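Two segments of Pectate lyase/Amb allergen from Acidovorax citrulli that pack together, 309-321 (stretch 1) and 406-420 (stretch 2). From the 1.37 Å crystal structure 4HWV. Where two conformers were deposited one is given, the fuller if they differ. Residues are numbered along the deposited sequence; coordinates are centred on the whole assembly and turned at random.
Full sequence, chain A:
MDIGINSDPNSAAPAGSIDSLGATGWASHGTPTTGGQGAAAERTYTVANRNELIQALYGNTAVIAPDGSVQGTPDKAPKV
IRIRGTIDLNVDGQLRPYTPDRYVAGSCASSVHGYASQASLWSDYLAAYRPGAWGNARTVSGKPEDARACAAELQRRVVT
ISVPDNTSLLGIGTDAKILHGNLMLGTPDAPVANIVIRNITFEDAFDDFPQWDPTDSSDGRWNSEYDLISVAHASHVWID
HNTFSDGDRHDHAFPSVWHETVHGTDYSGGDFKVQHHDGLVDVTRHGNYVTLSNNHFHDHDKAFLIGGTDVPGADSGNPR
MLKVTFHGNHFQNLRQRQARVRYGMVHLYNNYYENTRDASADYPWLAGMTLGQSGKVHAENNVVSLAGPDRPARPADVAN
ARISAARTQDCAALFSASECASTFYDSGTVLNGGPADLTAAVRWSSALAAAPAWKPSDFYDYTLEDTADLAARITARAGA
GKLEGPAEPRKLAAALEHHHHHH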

# COMPACT_ATOMS: atom_id res chain seq x y z
N THR A 309 -13.79 27.58 3.04
CA THR A 309 -13.64 28.66 4.01
C THR A 309 -14.95 29.07 4.69
O THR A 309 -16.01 29.06 4.09
CB THR A 309 -13.03 29.91 3.34
OG1 THR A 309 -12.94 30.96 4.32
CG2 THR A 309 -13.86 30.40 2.17
N ASP A 310 -14.86 29.45 5.97
CA ASP A 310 -16.02 30.00 6.67
C ASP A 310 -16.40 31.38 6.17
O ASP A 310 -17.51 31.84 6.41
CB ASP A 310 -15.73 30.13 8.16
CG ASP A 310 -15.74 28.81 8.90
OD1 ASP A 310 -16.18 27.78 8.33
OD2 ASP A 310 -15.36 28.85 10.09
N VAL A 311 -15.48 32.08 5.51
CA VAL A 311 -15.75 33.47 5.16
C VAL A 311 -16.72 33.51 3.97
O VAL A 311 -16.44 32.92 2.93
CB VAL A 311 -14.46 34.21 4.77
CG1 VAL A 311 -14.77 35.65 4.43
CG2 VAL A 311 -13.43 34.13 5.89
N PRO A 312 -17.87 34.18 4.13
CA PRO A 312 -18.81 34.24 3.01
C PRO A 312 -18.32 35.16 1.91
O PRO A 312 -17.66 36.16 2.17
CB PRO A 312 -20.10 34.80 3.63
CG PRO A 312 -19.62 35.60 4.84
CD PRO A 312 -18.37 34.89 5.33
N GLY A 313 -18.66 34.82 0.68
CA GLY A 313 -18.27 35.65 -0.45
C GLY A 313 -18.59 34.97 -1.75
O GLY A 313 -18.67 33.74 -1.83
N ALA A 314 -18.79 35.77 -2.78
CA ALA A 314 -19.20 35.24 -4.07
C ALA A 314 -18.20 34.26 -4.68
O ALA A 314 -18.57 33.37 -5.41
CB ALA A 314 -19.46 36.38 -5.06
N ASP A 315 -16.93 34.44 -4.36
CA ASP A 315 -15.86 33.60 -4.89
C ASP A 315 -15.78 32.24 -4.20
O ASP A 315 -15.91 31.20 -4.84
CB ASP A 315 -14.50 34.29 -4.77
CG ASP A 315 -14.41 35.57 -5.58
OD1 ASP A 315 -15.15 36.53 -5.29
OD2 ASP A 315 -13.57 35.63 -6.50
N SER A 316 -15.55 32.23 -2.89
CA SER A 316 -15.21 30.99 -2.20
C SER A 316 -16.11 30.58 -1.03
O SER A 316 -15.91 29.53 -0.43
CB SER A 316 -13.74 31.03 -1.75
OG SER A 316 -13.51 32.14 -0.90
N GLY A 317 -17.10 31.39 -0.70
CA GLY A 317 -18.03 31.04 0.37
C GLY A 317 -19.43 31.42 -0.07
O GLY A 317 -20.08 32.28 0.53
N ASN A 318 -19.91 30.74 -1.11
CA ASN A 318 -21.09 31.17 -1.84
C ASN A 318 -22.19 30.13 -1.69
O ASN A 318 -22.06 29.02 -2.20
CB ASN A 318 -20.71 31.37 -3.31
CG ASN A 318 -21.83 31.96 -4.14
OD1 ASN A 318 -23.02 31.80 -3.84
ND2 ASN A 318 -21.45 32.67 -5.21
N PRO A 319 -23.27 30.49 -0.97
CA PRO A 319 -24.35 29.53 -0.72
C PRO A 319 -25.23 29.25 -1.93
O PRO A 319 -26.21 28.53 -1.80
CB PRO A 319 -25.18 30.21 0.38
CG PRO A 319 -24.97 31.66 0.14
CD PRO A 319 -23.54 31.80 -0.34
N ARG A 320 -24.87 29.81 -3.08
CA ARG A 320 -25.54 29.49 -4.35
C ARG A 320 -24.77 28.44 -5.16
O ARG A 320 -25.22 27.98 -6.20
CB ARG A 320 -25.77 30.77 -5.16
CG ARG A 320 -26.60 31.75 -4.35
CD ARG A 320 -26.71 33.14 -4.93
NE ARG A 320 -27.55 33.95 -4.05
CZ ARG A 320 -27.60 35.28 -4.05
NH1 ARG A 320 -26.84 35.97 -4.89
NH2 ARG A 320 -28.40 35.91 -3.19
N MET A 321 -23.60 28.06 -4.64
CA MET A 321 -22.74 27.03 -5.24
C MET A 321 -22.74 25.78 -4.36
O MET A 321 -23.48 25.69 -3.38
CB MET A 321 -21.31 27.57 -5.35
CG MET A 321 -21.19 28.84 -6.20
SD MET A 321 -21.48 28.47 -7.94
CE MET A 321 -21.69 30.12 -8.62
N ALA A 406 -20.98 35.03 13.73
CA ALA A 406 -20.49 36.27 13.12
C ALA A 406 -20.42 36.11 11.61
O ALA A 406 -20.82 37.01 10.84
CB ALA A 406 -19.13 36.64 13.70
N ARG A 407 -19.98 34.94 11.18
CA ARG A 407 -19.93 34.63 9.75
C ARG A 407 -21.32 34.54 9.13
O ARG A 407 -21.53 35.02 8.01
CB ARG A 407 -19.12 33.35 9.51
CG ARG A 407 -17.63 33.49 9.84
CD ARG A 407 -16.99 34.61 8.98
NE ARG A 407 -15.55 34.75 9.18
CZ ARG A 407 -14.94 35.86 9.58
NH1 ARG A 407 -15.65 36.96 9.84
NH2 ARG A 407 -13.63 35.89 9.72
N THR A 408 -22.28 33.99 9.87
CA THR A 408 -23.68 33.98 9.44
C THR A 408 -24.20 35.39 9.15
O THR A 408 -24.88 35.63 8.14
CB THR A 408 -24.57 33.31 10.50
OG1 THR A 408 -24.09 31.98 10.74
CG2 THR A 408 -26.05 33.27 10.04
N GLN A 409 -23.88 36.33 10.02
CA GLN A 409 -24.37 37.70 9.84
C GLN A 409 -23.65 38.40 8.69
O GLN A 409 -24.26 39.16 7.94
CB GLN A 409 -24.26 38.50 11.14
CG GLN A 409 -25.24 39.67 11.27
CD GLN A 409 -26.70 39.26 11.11
OE1 GLN A 409 -27.53 40.05 10.66
NE2 GLN A 409 -27.01 38.02 11.46
N ASP A 410 -22.35 38.13 8.54
CA ASP A 410 -21.59 38.63 7.39
C ASP A 410 -22.22 38.15 6.06
O ASP A 410 -22.38 38.90 5.09
CB ASP A 410 -20.13 38.18 7.47
CG ASP A 410 -19.36 38.80 8.64
OD1 ASP A 410 -19.86 39.77 9.25
OD2 ASP A 410 -18.24 38.30 8.94
N CYS A 411 -22.63 36.90 6.07
CA CYS A 411 -23.19 36.23 4.91
C CYS A 411 -24.48 36.89 4.46
O CYS A 411 -24.72 37.05 3.26
CB CYS A 411 -23.43 34.78 5.30
SG CYS A 411 -24.04 33.75 3.99
N ALA A 412 -25.34 37.24 5.41
CA ALA A 412 -26.66 37.73 5.07
C ALA A 412 -26.60 39.03 4.28
O ALA A 412 -27.45 39.28 3.42
CB ALA A 412 -27.52 37.90 6.32
N ALA A 413 -25.59 39.85 4.57
CA ALA A 413 -25.38 41.11 3.85
C ALA A 413 -24.95 40.89 2.40
O ALA A 413 -25.16 41.75 1.55
CB ALA A 413 -24.35 41.95 4.58
N LEU A 414 -24.34 39.75 2.12
CA LEU A 414 -23.89 39.44 0.76
C LEU A 414 -24.93 38.62 0.01
O LEU A 414 -25.03 38.72 -1.22
CB LEU A 414 -22.56 38.70 0.78
CG LEU A 414 -21.38 39.50 1.35
CD1 LEU A 414 -20.16 38.62 1.54
CD2 LEU A 414 -21.05 40.68 0.45
N PHE A 415 -25.69 37.81 0.74
CA PHE A 415 -26.66 36.91 0.14
C PHE A 415 -28.04 37.15 0.75
O PHE A 415 -28.70 38.14 0.41
CB PHE A 415 -26.17 35.45 0.26
CG PHE A 415 -24.84 35.23 -0.40
CD1 PHE A 415 -24.75 35.11 -1.79
CD2 PHE A 415 -23.67 35.25 0.34
CE1 PHE A 415 -23.52 34.95 -2.40
CE2 PHE A 415 -22.43 35.09 -0.27
CZ PHE A 415 -22.36 34.94 -1.65
N SER A 416 -28.48 36.28 1.65
CA SER A 416 -29.72 36.51 2.39
C SER A 416 -29.74 35.66 3.64
O SER A 416 -28.99 34.70 3.74
CB SER A 416 -30.96 36.21 1.54
OG SER A 416 -30.98 34.84 1.16
N ALA A 417 -30.59 36.00 4.60
CA ALA A 417 -30.67 35.23 5.84
C ALA A 417 -30.96 33.75 5.60
O ALA A 417 -30.29 32.89 6.17
CB ALA A 417 -31.70 35.82 6.78
N SER A 418 -31.93 33.44 4.74
CA SER A 418 -32.27 32.04 4.49
C SER A 418 -31.11 31.30 3.82
O SER A 418 -30.81 30.16 4.16
CB SER A 418 -33.55 31.91 3.65
OG SER A 418 -33.42 32.51 2.38
N GLU A 419 -30.44 31.95 2.88
CA GLU A 419 -29.32 31.32 2.19
C GLU A 419 -28.11 31.15 3.11
O GLU A 419 -27.22 30.35 2.82
CB GLU A 419 -28.92 32.12 0.97
CG GLU A 419 -29.98 32.18 -0.11
CD GLU A 419 -29.55 33.05 -1.27
OE1 GLU A 419 -28.98 32.50 -2.25
OE2 GLU A 419 -29.76 34.28 -1.21
N CYS A 420 -28.07 31.89 4.21
CA CYS A 420 -26.94 31.83 5.12
C CYS A 420 -27.16 30.92 6.33
O CYS A 420 -26.27 30.74 7.14
CB CYS A 420 -26.52 33.25 5.52
SG CYS A 420 -26.02 34.20 4.06
O HOH W 1 -28.76 29.82 -2.32

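Stretch 1, an irregular loop, lies against the helix that opens stretch 2 and the segment beyond it, burying 636 Å² in total. Contact begins at Asp310, whose carbonyl O lies 3.8 Å from CG of Arg407. Val311 CG2 approaches Arg407 NE at 4.0 Å. No hydrogen bond joins the stretches here; the Arg407 guanidinium is instead engaged within its own helix, where NH1 forms a salt bridge with OD2 of Asp410 (3.1 Å).

Pro312 is the first buried anchor. Its CA-to-CB bond points toward stretch 2, and the ring packs on the helix, with CG 3.5 Å from the backbone N of Cys411 and CB 3.7 Å from CB of Cys411. A compact ring suits this site, where the CA atoms of Pro312 and Cys411 are only 5.2 Å apart. The carbonyl O of Pro312 touches Leu414 CD1 at 3.6 Å.

Gly313 and Gly317 close a small loop through paired backbone hydrogen bonds, Gly313 N to Gly317 O (2.9 Å) and Gly317 N to Gly313 O (3.0 Å). Gly317 has no room for a side chain, since a CB would lie 2.1 Å from Val311 O. Against this loop rests Phe415, the residue with the largest area covered by the other stretch: Gly313 C and Ala314 N meet the edge of its ring, each 3.8 Å from CZ.

Asn318 braces the loop from within, its ND2 donating to Ala314 O (3.0 Å) and its OD1 accepting from Arg320 N (2.8 Å) in the type I turn that runs to Met321. Pro319 then directs its CD onto one face of Phe415, 3.4 Å from the ring centroid and 8° off the normal, a CH-pi contact. Its CB also reaches Glu419 O at 3.2 Å. Cys411 SG is tied to Cys420 SG by a 2.0 Å disulfide that links the helix to the segment beyond the turn.

The polar clasp comes from Arg320. Its extended side chain brings the guanidinium alongside Glu419 in a two-pronged salt bridge, NE to OE1 at 2.7 Å and NH2 to OE2 at 2.9 Å, both nearly linear. Phe415 CD1 lies over one face of the guanidinium, 3.6 Å from Arg320 CZ. Ser416 OG donates to Glu419 OE2 (2.7 Å), helping to position the carboxylate, and the O of water 1 donates to Pro319 O (2.9 Å) and to Glu419 OE1 (2.7 Å), bridging the two stretches.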